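Local coordinates for Mgp-operon protein 3 (PDB 6RJ1), which probably acts as a membrane-anchored surface adhesin that takes part in attaching Mycoplasma pneumoniae to sugars on host cells, at residues 62-67 with 449-454; 132-137 with 465-470; 167-172 with 471-476; 445-450 with 475-480. All coordinates share one frame; numbering follows the deposited sequence.

Contact 1. Residues 62-67 with 449-454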
loop_
_atom_site.group_PDB
_atom_site.type_symbol
_atom_site.label_atom_id
_atom_site.label_comp_id
_atom_site.label_asym_id
_atom_site.label_seq_id
_atom_site.Cartn_x
_atom_site.Cartn_y
_atom_site.Cartn_z
ATOM N N VAL A 62 8.968 -11.582 17.650
ATOM C CA VAL A 62 9.465 -12.219 16.431
ATOM C C VAL A 62 10.748 -11.504 15.961
ATOM O O VAL A 62 10.798 -10.276 15.980
ATOM C CB VAL A 62 8.375 -12.343 15.324
ATOM C CG1 VAL A 62 8.042 -11.000 14.669
ATOM C CG2 VAL A 62 8.765 -13.379 14.277
ATOM N N ARG A 63 11.798 -12.269 15.623
ATOM C CA ARG A 63 13.058 -11.715 15.137
ATOM C C ARG A 63 13.493 -12.429 13.864
ATOM O O ARG A 63 13.515 -13.657 13.828
ATOM C CB ARG A 63 14.156 -11.728 16.226
ATOM C CG ARG A 63 13.928 -10.721 17.365
ATOM C CD ARG A 63 13.848 -9.269 16.901
ATOM N NE ARG A 63 13.669 -8.335 18.014
ATOM C CZ ARG A 63 12.499 -8.045 18.585
ATOM N NH1 ARG A 63 11.381 -8.622 18.158
ATOM N NH2 ARG A 63 12.440 -7.178 19.589
ATOM N N VAL A 64 13.774 -11.656 12.799
ATOM C CA VAL A 64 14.170 -12.223 11.507
ATOM C C VAL A 64 15.594 -11.794 11.137
ATOM O O VAL A 64 15.993 -10.662 11.414
ATOM C CB VAL A 64 13.125 -11.943 10.380
ATOM C CG1 VAL A 64 13.520 -12.600 9.062
ATOM C CG2 VAL A 64 11.727 -12.403 10.788
ATOM N N LYS A 65 16.370 -12.726 10.549
ATOM C CA LYS A 65 17.717 -12.455 10.064
ATOM C C LYS A 65 17.858 -12.831 8.584
ATOM O O LYS A 65 17.228 -13.781 8.109
ATOM C CB LYS A 65 18.813 -13.098 10.949
ATOM C CG LYS A 65 18.974 -14.618 10.846
ATOM C CD LYS A 65 20.211 -15.134 11.572
ATOM C CE LYS A 65 20.353 -16.647 11.553
ATOM N NZ LYS A 65 19.267 -17.342 12.310
ATOM N N PHE A 66 18.661 -12.055 7.865
ATOM C CA PHE A 66 18.992 -12.297 6.468
ATOM C C PHE A 66 20.498 -12.563 6.395
ATOM O O PHE A 66 21.296 -11.757 6.880
ATOM C CB PHE A 66 18.564 -11.115 5.574
ATOM C CG PHE A 66 19.063 -11.162 4.146
ATOM C CD1 PHE A 66 18.603 -12.128 3.261
ATOM C CD2 PHE A 66 19.970 -10.220 3.679
ATOM C CE1 PHE A 66 19.055 -12.162 1.939
ATOM C CE2 PHE A 66 20.422 -10.255 2.355
ATOM C CZ PHE A 66 19.963 -11.227 1.496
ATOM N N GLN A 67 20.879 -13.720 5.853
ATOM C CA GLN A 67 22.291 -14.063 5.732
ATOM C C GLN A 67 22.870 -13.468 4.455
ATOM O O GLN A 67 22.577 -13.941 3.360
ATOM C CB GLN A 67 22.522 -15.577 5.815
ATOM C CG GLN A 67 23.454 -16.019 6.958
ATOM C CD GLN A 67 24.861 -15.438 6.942
ATOM O OE1 GLN A 67 25.403 -15.065 7.989
ATOM N NE2 GLN A 67 25.496 -15.358 5.774
ATOM N N GLN A 449 10.649 -6.204 10.700
ATOM C CA GLN A 449 9.524 -5.275 10.582
ATOM C C GLN A 449 8.655 -5.641 9.412
ATOM O O GLN A 449 7.439 -5.545 9.524
ATOM C CB GLN A 449 9.979 -3.814 10.455
ATOM C CG GLN A 449 10.904 -3.310 11.562
ATOM C CD GLN A 449 10.269 -3.115 12.916
ATOM O OE1 GLN A 449 9.125 -3.512 13.185
ATOM N NE2 GLN A 449 11.017 -2.484 13.802
ATOM N N LEU A 450 9.271 -6.086 8.302
ATOM C CA LEU A 450 8.543 -6.523 7.117
ATOM C C LEU A 450 7.793 -7.824 7.416
ATOM O O LEU A 450 6.657 -7.968 6.965
ATOM C CB LEU A 450 9.454 -6.672 5.887
ATOM C CG LEU A 450 10.052 -5.395 5.296
ATOM C CD1 LEU A 450 11.189 -5.719 4.354
ATOM C CD2 LEU A 450 9.006 -4.548 4.611
ATOM N N TYR A 451 8.383 -8.740 8.215
ATOM C CA TYR A 451 7.675 -9.968 8.573
ATOM C C TYR A 451 6.456 -9.673 9.455
ATOM O O TYR A 451 5.348 -10.112 9.130
ATOM C CB TYR A 451 8.591 -11.038 9.203
ATOM C CG TYR A 451 7.820 -12.282 9.606
ATOM C CD1 TYR A 451 7.467 -13.247 8.661
ATOM C CD2 TYR A 451 7.355 -12.448 10.911
ATOM C CE1 TYR A 451 6.700 -14.355 9.012
ATOM C CE2 TYR A 451 6.581 -13.549 11.269
ATOM C CZ TYR A 451 6.262 -14.501 10.319
ATOM O OH TYR A 451 5.515 -15.587 10.683
ATOM N N HIS A 452 6.667 -8.928 10.561
ATOM C CA HIS A 452 5.624 -8.549 11.521
ATOM C C HIS A 452 4.469 -7.783 10.874
ATOM O O HIS A 452 3.316 -8.083 11.167
ATOM C CB HIS A 452 6.226 -7.756 12.683
ATOM C CG HIS A 452 5.306 -7.615 13.852
ATOM N ND1 HIS A 452 4.583 -6.463 14.057
ATOM C CD2 HIS A 452 5.022 -8.493 14.842
ATOM C CE1 HIS A 452 3.890 -6.664 15.165
ATOM N NE2 HIS A 452 4.122 -7.875 15.672
ATOM N N THR A 453 4.767 -6.825 9.977
ATOM C CA THR A 453 3.728 -6.062 9.273
ATOM C C THR A 453 3.036 -6.890 8.165
ATOM O O THR A 453 1.871 -6.642 7.885
ATOM C CB THR A 453 4.254 -4.707 8.753
ATOM O OG1 THR A 453 5.406 -4.903 7.933
ATOM C CG2 THR A 453 4.558 -3.715 9.870
ATOM N N SER A 454 3.737 -7.860 7.537
ATOM C CA SER A 454 3.163 -8.686 6.461
ATOM C C SER A 454 2.059 -9.661 6.927
ATOM O O SER A 454 1.259 -10.123 6.106
ATOM C CB SER A 454 4.246 -9.432 5.692
ATOM O OG SER A 454 4.893 -10.409 6.491
#
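V62 and V64 press on Y451 and H452 with methyl groups alone, and the area hidden between the two segments is modest, 172 Å². V62 divides its branches between two rings. Its CG2 stands 3.7 Å from CE2 of Y451, whereas V62 CG1 lies 3.9 Å from CD2 of H452. The first torsion (chi1 73°) produces this fork, because it swings CG2 anti to the backbone N and tucks CG1 between N and the carbonyl carbon. CG1 meets the imidazole at its edge, close to the ring plane; toward the phenol ring the approach is oblique. V64 uses a single branch, with CG2 set 3.8 Å from CB of Y451, at the root of the ring. Both valines cross the tyrosine side chain at about a right angle.

In the fold, the start of strand 64-66 and the residues just before it lie against helix 446-454. The strand pairs antiparallel with 82-84, whose F84 touches both valines. The CA atoms of V62 and H452 are 7.2 Å apart, a spacing bridged by side chains.

Polar groups are served from other directions. Y451 OH, at the end of the phenol, hydrogen-bonds to L134 O and S113 N, and H452 ND1, next to CG of the imidazole, bonds G367 O. T448 OG1, one turn back on the helix, bonds V64 N. Within 62-67, just ahead of the strand, R63 NH1 donates to V62 O at 2.8 Å, from 52° above the carbonyl plane. On the helix S454 OG reaches Y451 O at 2.7 Å.

Contact 2. Residues 132-137 with 465-470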
loop_
_atom_site.group_PDB
_atom_site.type_symbol
_atom_site.label_atom_id
_atom_site.label_comp_id
_atom_site.label_asym_id
_atom_site.label_seq_id
_atom_site.Cartn_x
_atom_site.Cartn_y
_atom_site.Cartn_z
ATOM N N ILE A 132 -1.578 -22.967 11.879
ATOM C CA ILE A 132 -0.736 -23.046 10.682
ATOM C C ILE A 132 0.309 -21.934 10.778
ATOM O O ILE A 132 -0.043 -20.749 10.828
ATOM C CB ILE A 132 -1.563 -22.989 9.351
ATOM C CG1 ILE A 132 -2.673 -24.067 9.308
ATOM C CG2 ILE A 132 -0.663 -23.083 8.110
ATOM C CD1 ILE A 132 -4.054 -23.537 9.430
ATOM N N LYS A 133 1.588 -22.324 10.832
ATOM C CA LYS A 133 2.716 -21.404 10.924
ATOM C C LYS A 133 2.917 -20.664 9.606
ATOM O O LYS A 133 2.811 -21.253 8.529
ATOM C CB LYS A 133 3.979 -22.185 11.293
ATOM C CG LYS A 133 5.055 -21.379 11.986
ATOM C CD LYS A 133 6.120 -22.342 12.431
ATOM C CE LYS A 133 7.253 -21.694 13.161
ATOM N NZ LYS A 133 8.298 -21.217 12.222
ATOM N N LEU A 134 3.196 -19.365 9.690
ATOM C CA LEU A 134 3.428 -18.549 8.506
ATOM C C LEU A 134 4.926 -18.419 8.340
ATOM O O LEU A 134 5.553 -17.515 8.885
ATOM C CB LEU A 134 2.730 -17.185 8.617
ATOM C CG LEU A 134 1.208 -17.200 8.797
ATOM C CD1 LEU A 134 0.688 -15.803 8.980
ATOM C CD2 LEU A 134 0.498 -17.899 7.629
ATOM N N ALA A 135 5.508 -19.389 7.645
ATOM C CA ALA A 135 6.937 -19.458 7.401
ATOM C C ALA A 135 7.430 -18.372 6.446
ATOM O O ALA A 135 6.710 -17.966 5.529
ATOM C CB ALA A 135 7.297 -20.828 6.866
ATOM N N LEU A 136 8.668 -17.901 6.682
ATOM C CA LEU A 136 9.375 -16.908 5.885
ATOM C C LEU A 136 9.405 -17.351 4.399
ATOM O O LEU A 136 9.502 -18.558 4.137
ATOM C CB LEU A 136 10.833 -16.839 6.384
ATOM C CG LEU A 136 11.317 -15.687 7.287
ATOM C CD1 LEU A 136 10.453 -14.461 7.232
ATOM C CD2 LEU A 136 11.619 -16.158 8.665
ATOM N N PRO A 137 9.379 -16.414 3.410
ATOM C CA PRO A 137 9.483 -16.843 2.002
ATOM C C PRO A 137 10.848 -17.482 1.725
ATOM O O PRO A 137 11.771 -17.305 2.529
ATOM C CB PRO A 137 9.291 -15.545 1.221
ATOM C CG PRO A 137 9.702 -14.478 2.155
ATOM C CD PRO A 137 9.307 -14.942 3.518
ATOM N N ILE A 465 -6.043 -20.587 3.102
ATOM C CA ILE A 465 -5.981 -19.340 3.849
ATOM C C ILE A 465 -4.980 -18.437 3.165
ATOM O O ILE A 465 -3.856 -18.857 2.880
ATOM C CB ILE A 465 -5.671 -19.559 5.356
ATOM C CG1 ILE A 465 -6.739 -20.453 6.031
ATOM C CG2 ILE A 465 -5.550 -18.227 6.089
ATOM C CD1 ILE A 465 -6.307 -21.830 6.312
ATOM N N VAL A 466 -5.407 -17.210 2.870
ATOM C CA VAL A 466 -4.578 -16.191 2.241
ATOM C C VAL A 466 -4.290 -15.118 3.281
ATOM O O VAL A 466 -5.210 -14.651 3.941
ATOM C CB VAL A 466 -5.203 -15.608 0.938
ATOM C CG1 VAL A 466 -4.221 -14.684 0.215
ATOM C CG2 VAL A 466 -5.671 -16.723 0.002
ATOM N N VAL A 467 -3.011 -14.766 3.459
ATOM C CA VAL A 467 -2.568 -13.739 4.412
ATOM C C VAL A 467 -1.792 -12.685 3.646
ATOM O O VAL A 467 -0.938 -13.037 2.842
ATOM C CB VAL A 467 -1.758 -14.323 5.610
ATOM C CG1 VAL A 467 -1.257 -13.220 6.546
ATOM C CG2 VAL A 467 -2.580 -15.354 6.386
ATOM N N MET A 468 -2.125 -11.405 3.853
ATOM C CA MET A 468 -1.466 -10.266 3.201
ATOM C C MET A 468 -1.085 -9.194 4.232
ATOM O O MET A 468 -1.562 -9.231 5.377
ATOM C CB MET A 468 -2.331 -9.690 2.070
ATOM C CG MET A 468 -2.388 -10.576 0.849
ATOM S SD MET A 468 -3.352 -9.853 -0.500
ATOM C CE MET A 468 -3.232 -11.152 -1.726
ATOM N N GLY A 469 -0.207 -8.276 3.821
ATOM C CA GLY A 469 0.334 -7.212 4.659
ATOM C C GLY A 469 -0.625 -6.092 4.955
ATOM O O GLY A 469 -1.781 -6.129 4.520
ATOM N N SER A 470 -0.143 -5.078 5.700
ATOM C CA SER A 470 -0.943 -3.916 6.091
ATOM C C SER A 470 -1.015 -2.848 5.004
ATOM O O SER A 470 -0.296 -2.925 4.005
ATOM C CB SER A 470 -0.450 -3.332 7.417
ATOM O OG SER A 470 0.793 -2.656 7.311
#
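L134 and V467 owe their meeting to their torsions. In L134, chi1 of -59° places CG beside the backbone N and opposite the carbonyl carbon, and an extended second torsion (176°) carries the branch end outward from the strand. In V467, chi1 of 177° turns CG1 away from N and leaves CG2 beside it; with the CB bond pointing to the other strand, this sets CG1 and CG2 over the two leucine methyls. The two side chains therefore reach toward each other tip to tip. L134 CD1 lies 4.0 Å from V467 CG1, and the second pair of branches, L134 CD2 and V467 CG2, is 4.2 Å apart.

Two residues earlier on each strand the scheme recurs with isoleucines, I132 CD1 being 4.2 Å from I465 CD1. Because I132 faces I465 and L134 faces V467, the strands run in the same direction. Their backbones are too far apart for pairing: the CA atoms of L134 and V467 are separated by 8.7 Å. The evidence is thus of face-to-face packing, with methyl groups as the meeting atoms and 120 Å² buried.

Strands 125-135 and 464-468 stand three places apart in one eight-stranded sheet, which must curl for 114-121 and 125-135 to face 464-468. A link to the beta-propeller clan of the MgpC adhesin family is possible. V481 of strand 477-482 touches both isoleucines, and W479 of the same strand touches L134. V115 on strand 114-121 packs on I465 and V467, while helix 446-454 lies close by, with T455, just after it, touching L134.

Contact 3. Residues 167-172 with 471-476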
loop_
_atom_site.group_PDB
_atom_site.type_symbol
_atom_site.label_atom_id
_atom_site.label_comp_id
_atom_site.label_asym_id
_atom_site.label_seq_id
_atom_site.Cartn_x
_atom_site.Cartn_y
_atom_site.Cartn_z
ATOM N N GLU A 167 12.629 2.289 2.529
ATOM C CA GLU A 167 12.378 3.560 3.197
ATOM C C GLU A 167 11.686 3.323 4.544
ATOM O O GLU A 167 10.825 2.439 4.640
ATOM C CB GLU A 167 11.483 4.448 2.322
ATOM C CG GLU A 167 11.459 5.911 2.739
ATOM C CD GLU A 167 10.306 6.732 2.196
ATOM O OE1 GLU A 167 9.487 6.187 1.421
ATOM O OE2 GLU A 167 10.229 7.932 2.544
ATOM N N GLN A 168 12.027 4.142 5.568
ATOM C CA GLN A 168 11.367 4.072 6.867
ATOM C C GLN A 168 9.861 4.346 6.667
ATOM O O GLN A 168 9.511 5.089 5.742
ATOM C CB GLN A 168 12.028 5.009 7.901
ATOM C CG GLN A 168 11.875 6.502 7.653
ATOM C CD GLN A 168 12.578 7.330 8.697
ATOM O OE1 GLN A 168 13.381 8.202 8.378
ATOM N NE2 GLN A 168 12.291 7.083 9.969
ATOM N N PRO A 169 8.941 3.678 7.402
ATOM C CA PRO A 169 7.514 3.892 7.130
ATOM C C PRO A 169 7.042 5.333 7.294
ATOM O O PRO A 169 7.574 6.085 8.118
ATOM C CB PRO A 169 6.815 2.925 8.091
ATOM C CG PRO A 169 7.851 1.944 8.483
ATOM C CD PRO A 169 9.129 2.713 8.502
ATOM N N VAL A 170 6.080 5.731 6.460
ATOM C CA VAL A 170 5.482 7.059 6.503
ATOM C C VAL A 170 4.459 7.018 7.638
ATOM O O VAL A 170 3.575 6.157 7.648
ATOM C CB VAL A 170 4.851 7.477 5.148
ATOM C CG1 VAL A 170 4.160 8.834 5.259
ATOM C CG2 VAL A 170 5.886 7.493 4.025
ATOM N N THR A 171 4.605 7.911 8.614
ATOM C CA THR A 171 3.693 7.947 9.755
ATOM C C THR A 171 2.614 9.007 9.512
ATOM O O THR A 171 2.825 9.894 8.677
ATOM C CB THR A 171 4.471 8.212 11.063
ATOM O OG1 THR A 171 4.888 9.580 11.115
ATOM C CG2 THR A 171 5.643 7.256 11.258
ATOM N N PRO A 172 1.491 9.002 10.265
ATOM C CA PRO A 172 0.494 10.072 10.086
ATOM C C PRO A 172 1.017 11.484 10.408
ATOM O O PRO A 172 0.320 12.464 10.127
ATOM C CB PRO A 172 -0.627 9.660 11.044
ATOM C CG PRO A 172 0.026 8.801 12.052
ATOM C CD PRO A 172 1.063 8.047 11.306
ATOM N N ASP A 471 -1.911 -1.878 5.192
ATOM C CA ASP A 471 -2.103 -0.748 4.285
ATOM C C ASP A 471 -1.183 0.430 4.600
ATOM O O ASP A 471 -1.148 1.394 3.829
ATOM C CB ASP A 471 -3.585 -0.274 4.264
ATOM C CG ASP A 471 -4.331 -0.244 5.593
ATOM O OD1 ASP A 471 -3.756 0.255 6.593
ATOM O OD2 ASP A 471 -5.502 -0.696 5.626
ATOM N N ARG A 472 -0.422 0.358 5.705
ATOM C CA ARG A 472 0.413 1.483 6.070
ATOM C C ARG A 472 1.908 1.237 5.912
ATOM O O ARG A 472 2.661 2.210 5.898
ATOM C CB ARG A 472 0.070 1.995 7.470
ATOM C CG ARG A 472 -0.146 3.506 7.450
ATOM C CD ARG A 472 -1.461 3.896 8.063
ATOM N NE ARG A 472 -1.317 4.204 9.481
ATOM C CZ ARG A 472 -1.751 3.416 10.456
ATOM N NH1 ARG A 472 -1.589 3.770 11.724
ATOM N NH2 ARG A 472 -2.364 2.272 10.173
ATOM N N VAL A 473 2.347 -0.036 5.769
ATOM C CA VAL A 473 3.759 -0.401 5.542
ATOM C C VAL A 473 3.801 -1.322 4.305
ATOM O O VAL A 473 2.972 -2.234 4.228
ATOM C CB VAL A 473 4.424 -1.059 6.787
ATOM C CG1 VAL A 473 5.839 -1.536 6.493
ATOM C CG2 VAL A 473 4.432 -0.121 7.980
ATOM N N PRO A 474 4.735 -1.109 3.328
ATOM C CA PRO A 474 4.784 -2.004 2.155
ATOM C C PRO A 474 5.173 -3.433 2.527
ATOM O O PRO A 474 5.943 -3.647 3.466
ATOM C CB PRO A 474 5.827 -1.342 1.249
ATOM C CG PRO A 474 6.692 -0.569 2.169
ATOM C CD PRO A 474 5.781 -0.065 3.239
ATOM N N SER A 475 4.579 -4.408 1.829
ATOM C CA SER A 475 4.819 -5.827 2.049
ATOM C C SER A 475 5.379 -6.458 0.780
ATOM O O SER A 475 4.881 -6.200 -0.312
ATOM C CB SER A 475 3.552 -6.528 2.530
ATOM O OG SER A 475 2.499 -6.458 1.587
ATOM N N LEU A 476 6.438 -7.263 0.933
ATOM C CA LEU A 476 7.157 -7.908 -0.153
ATOM C C LEU A 476 6.689 -9.329 -0.455
ATOM O O LEU A 476 7.101 -9.920 -1.462
ATOM C CB LEU A 476 8.669 -7.873 0.147
ATOM C CG LEU A 476 9.446 -6.615 -0.287
ATOM C CD1 LEU A 476 9.057 -5.372 0.535
ATOM C CD2 LEU A 476 10.924 -6.831 -0.137
HETATM O O HOH W 1 4.790 3.480 5.039
#
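Two loops meet here through P169 and V473: the loop that leaves strand 165-167, and the connection between the antiparallel neighbours 464-468 and 477-482. The centre of the contact is about 7 Å from the centre of the chain, although the contact is only partly buried. Neither segment forms regular structure at the meeting point, and the two backbones approach to 5.9 Å between the CA atoms of P169 and V473.

The apolar part is small. CG2 of V473 sits 3.9 Å from CB of P169 and 4.0 Å from CG of the same ring, so one methyl spans a side of the pyrrolidine. With chi1 at 175°, CG2 lies beside the backbone N of V473 and opposite its carbonyl carbon, the placement that turns it to the proline. L363 and W236 also pack on P169.

Next to this methyl contact the backbones are joined through water. V170 N donates to the water at 3.0 Å, and the water in turn donates to R472 O at 2.6 Å. The carbonyl oxygens V170 O and R472 O, 4.4 Å apart, do not bond each other, and the water takes the link.

The proline loop is also held by R227, which bonds P169 O and forms a salt bridge with E167. The partner loop belongs to a beta-meander, strands 457-461, 464-468, 477-482 and 487-492 following one another antiparallel, an architecture consistent with a blade of the propeller-like adhesin family.

Contact 4. Residues 445-450 with 475-480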
loop_
_atom_site.group_PDB
_atom_site.type_symbol
_atom_site.label_atom_id
_atom_site.label_comp_id
_atom_site.label_asym_id
_atom_site.label_seq_id
_atom_site.Cartn_x
_atom_site.Cartn_y
_atom_site.Cartn_z
ATOM N N ASN A 445 15.498 -5.181 12.948
ATOM C CA ASN A 445 15.801 -5.195 11.498
ATOM C C ASN A 445 14.609 -4.794 10.609
ATOM O O ASN A 445 13.456 -5.020 10.982
ATOM C CB ASN A 445 16.241 -6.612 11.047
ATOM C CG ASN A 445 17.318 -7.258 11.857
ATOM O OD1 ASN A 445 18.493 -7.264 11.475
ATOM N ND2 ASN A 445 16.940 -7.838 12.990
ATOM N N VAL A 446 14.907 -4.290 9.390
ATOM C CA VAL A 446 13.905 -3.973 8.374
ATOM C C VAL A 446 13.166 -5.282 8.014
ATOM O O VAL A 446 11.935 -5.290 7.928
ATOM C CB VAL A 446 14.554 -3.298 7.134
ATOM C CG1 VAL A 446 13.592 -3.232 5.945
ATOM C CG2 VAL A 446 15.081 -1.908 7.478
ATOM N N ILE A 447 13.930 -6.396 7.881
ATOM C CA ILE A 447 13.402 -7.720 7.540
ATOM C C ILE A 447 12.424 -8.249 8.613
ATOM O O ILE A 447 11.415 -8.871 8.257
ATOM C CB ILE A 447 14.535 -8.728 7.175
ATOM C CG1 ILE A 447 13.975 -9.973 6.449
ATOM C CG2 ILE A 447 15.428 -9.106 8.363
ATOM C CD1 ILE A 447 13.384 -9.722 5.068
ATOM N N THR A 448 12.693 -7.964 9.903
ATOM C CA THR A 448 11.825 -8.347 11.022
ATOM C C THR A 448 10.522 -7.533 10.934
ATOM O O THR A 448 9.431 -8.099 11.060
ATOM C CB THR A 448 12.570 -8.102 12.343
ATOM O OG1 THR A 448 13.766 -8.873 12.352
ATOM C CG2 THR A 448 11.723 -8.415 13.567
ATOM N N GLN A 449 10.649 -6.204 10.700
ATOM C CA GLN A 449 9.524 -5.275 10.582
ATOM C C GLN A 449 8.655 -5.641 9.412
ATOM O O GLN A 449 7.439 -5.545 9.524
ATOM C CB GLN A 449 9.979 -3.814 10.455
ATOM C CG GLN A 449 10.904 -3.310 11.562
ATOM C CD GLN A 449 10.269 -3.115 12.916
ATOM O OE1 GLN A 449 9.125 -3.512 13.185
ATOM N NE2 GLN A 449 11.017 -2.484 13.802
ATOM N N LEU A 450 9.271 -6.086 8.302
ATOM C CA LEU A 450 8.543 -6.523 7.117
ATOM C C LEU A 450 7.793 -7.824 7.416
ATOM O O LEU A 450 6.657 -7.968 6.965
ATOM C CB LEU A 450 9.454 -6.672 5.887
ATOM C CG LEU A 450 10.052 -5.395 5.296
ATOM C CD1 LEU A 450 11.189 -5.719 4.354
ATOM C CD2 LEU A 450 9.006 -4.548 4.611
ATOM N N SER A 475 4.579 -4.408 1.829
ATOM C CA SER A 475 4.819 -5.827 2.049
ATOM C C SER A 475 5.379 -6.458 0.780
ATOM O O SER A 475 4.881 -6.200 -0.312
ATOM C CB SER A 475 3.552 -6.528 2.530
ATOM O OG SER A 475 2.499 -6.458 1.587
ATOM N N LEU A 476 6.438 -7.263 0.933
ATOM C CA LEU A 476 7.157 -7.908 -0.153
ATOM C C LEU A 476 6.689 -9.329 -0.455
ATOM O O LEU A 476 7.101 -9.920 -1.462
ATOM C CB LEU A 476 8.669 -7.873 0.147
ATOM C CG LEU A 476 9.446 -6.615 -0.287
ATOM C CD1 LEU A 476 9.057 -5.372 0.535
ATOM C CD2 LEU A 476 10.924 -6.831 -0.137
ATOM N N TRP A 477 5.828 -9.883 0.405
ATOM C CA TRP A 477 5.334 -11.252 0.250
ATOM C C TRP A 477 3.917 -11.440 0.794
ATOM O O TRP A 477 3.379 -10.547 1.455
ATOM C CB TRP A 477 6.318 -12.248 0.892
ATOM C CG TRP A 477 6.632 -11.926 2.321
ATOM C CD1 TRP A 477 5.840 -12.163 3.409
ATOM C CD2 TRP A 477 7.817 -11.286 2.815
ATOM N NE1 TRP A 477 6.469 -11.732 4.553
ATOM C CE2 TRP A 477 7.681 -11.178 4.218
ATOM C CE3 TRP A 477 8.995 -10.816 2.211
ATOM C CZ2 TRP A 477 8.670 -10.604 5.023
ATOM C CZ3 TRP A 477 9.973 -10.239 3.009
ATOM C CH2 TRP A 477 9.803 -10.133 4.396
ATOM N N TYR A 478 3.311 -12.603 0.505
ATOM C CA TYR A 478 1.956 -12.955 0.943
ATOM C C TYR A 478 1.840 -14.465 1.102
ATOM O O TYR A 478 2.619 -15.201 0.507
ATOM C CB TYR A 478 0.903 -12.425 -0.049
ATOM C CG TYR A 478 1.007 -13.025 -1.438
ATOM C CD1 TYR A 478 1.940 -12.550 -2.357
ATOM C CD2 TYR A 478 0.160 -14.056 -1.838
ATOM C CE1 TYR A 478 2.038 -13.095 -3.632
ATOM C CE2 TYR A 478 0.248 -14.609 -3.114
ATOM C CZ TYR A 478 1.185 -14.118 -4.011
ATOM O OH TYR A 478 1.272 -14.651 -5.273
ATOM N N TRP A 479 0.867 -14.927 1.877
ATOM C CA TRP A 479 0.682 -16.354 2.109
ATOM C C TRP A 479 -0.537 -16.942 1.437
ATOM O O TRP A 479 -1.556 -16.277 1.324
ATOM C CB TRP A 479 0.598 -16.640 3.612
ATOM C CG TRP A 479 1.930 -16.716 4.276
ATOM C CD1 TRP A 479 2.702 -17.828 4.437
ATOM C CD2 TRP A 479 2.657 -15.630 4.866
ATOM N NE1 TRP A 479 3.872 -17.502 5.088
ATOM C CE2 TRP A 479 3.859 -16.162 5.386
ATOM C CE3 TRP A 479 2.406 -14.255 5.012
ATOM C CZ2 TRP A 479 4.808 -15.367 6.035
ATOM C CZ3 TRP A 479 3.348 -13.471 5.658
ATOM C CH2 TRP A 479 4.532 -14.024 6.161
ATOM N N VAL A 480 -0.412 -18.191 0.994
ATOM C CA VAL A 480 -1.462 -19.063 0.478
ATOM C C VAL A 480 -1.119 -20.405 1.159
ATOM O O VAL A 480 -0.154 -21.083 0.772
ATOM C CB VAL A 480 -1.571 -19.184 -1.069
ATOM C CG1 VAL A 480 -2.636 -20.215 -1.451
ATOM C CG2 VAL A 480 -1.878 -17.844 -1.718
HETATM O O HOH W 2 6.933 -7.764 3.675
#
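I447 and L450, three residues apart on helix 446-454, form a shallow hollow that receives the outer end of the W477 indole. The bump is the six-membered ring, led by CH2. I447 CD1 touches CH2 of W477 at 3.7 Å, coming to the ring edge near its plane, and the two side chains cross at about a right angle. The other wall is the base of L450, where CB stands 3.8 Å from W477 CH2. Its carbonyl carbon, L450 C, comes equally near W477 CZ2, but obliquely. W477 takes the crowded position about its first torsion (chi1 54°), and the indole thereby leans out from the strand toward the helix. A second, shallower fit lies beyond it: L450 CD2 rests 4.2 Å from L476 CD1.

A water sits on the indole, between L450 O and L476 N. It lies 3.4 Å above the ring plane of W477, over the ring centre, accepts from L476 N at 2.8 Å, and makes a weak bond to L450 O.

Around the indole, W479 CZ3 sits at the edge in the ring plane, W492 meets it with planes roughly perpendicular, and NE1 has a weak bond to S454 OG. The helix is therefore joined to the start of strand 477-482 mainly by dispersion and shape, while the water gives the L476 amide a partner where the helix supplies none directly.

In the fold
Helix 446-454 is the hub. Contacts 1 and 4 use different sides of it, their centres 6 Å apart, with 62-67 packed on one and strand 477-482 on the other. Contact 2, centred 12 Å from contact 1, is tied to it by Y451 OH and L134 O at 2.6 Å. It is tied to contact 4 through the sheet, V467 O lying 2.8 Å from W479 N, and through A135 O, 2.9 Å from W479 NE1. Contact 3 is centred 11 Å from contact 4, shares S475 and L476 with it, and touches the helix through P474 O, 3.4 Å from L450 CD2. Contacts 2 and 3 link early segments to the meander 457-492.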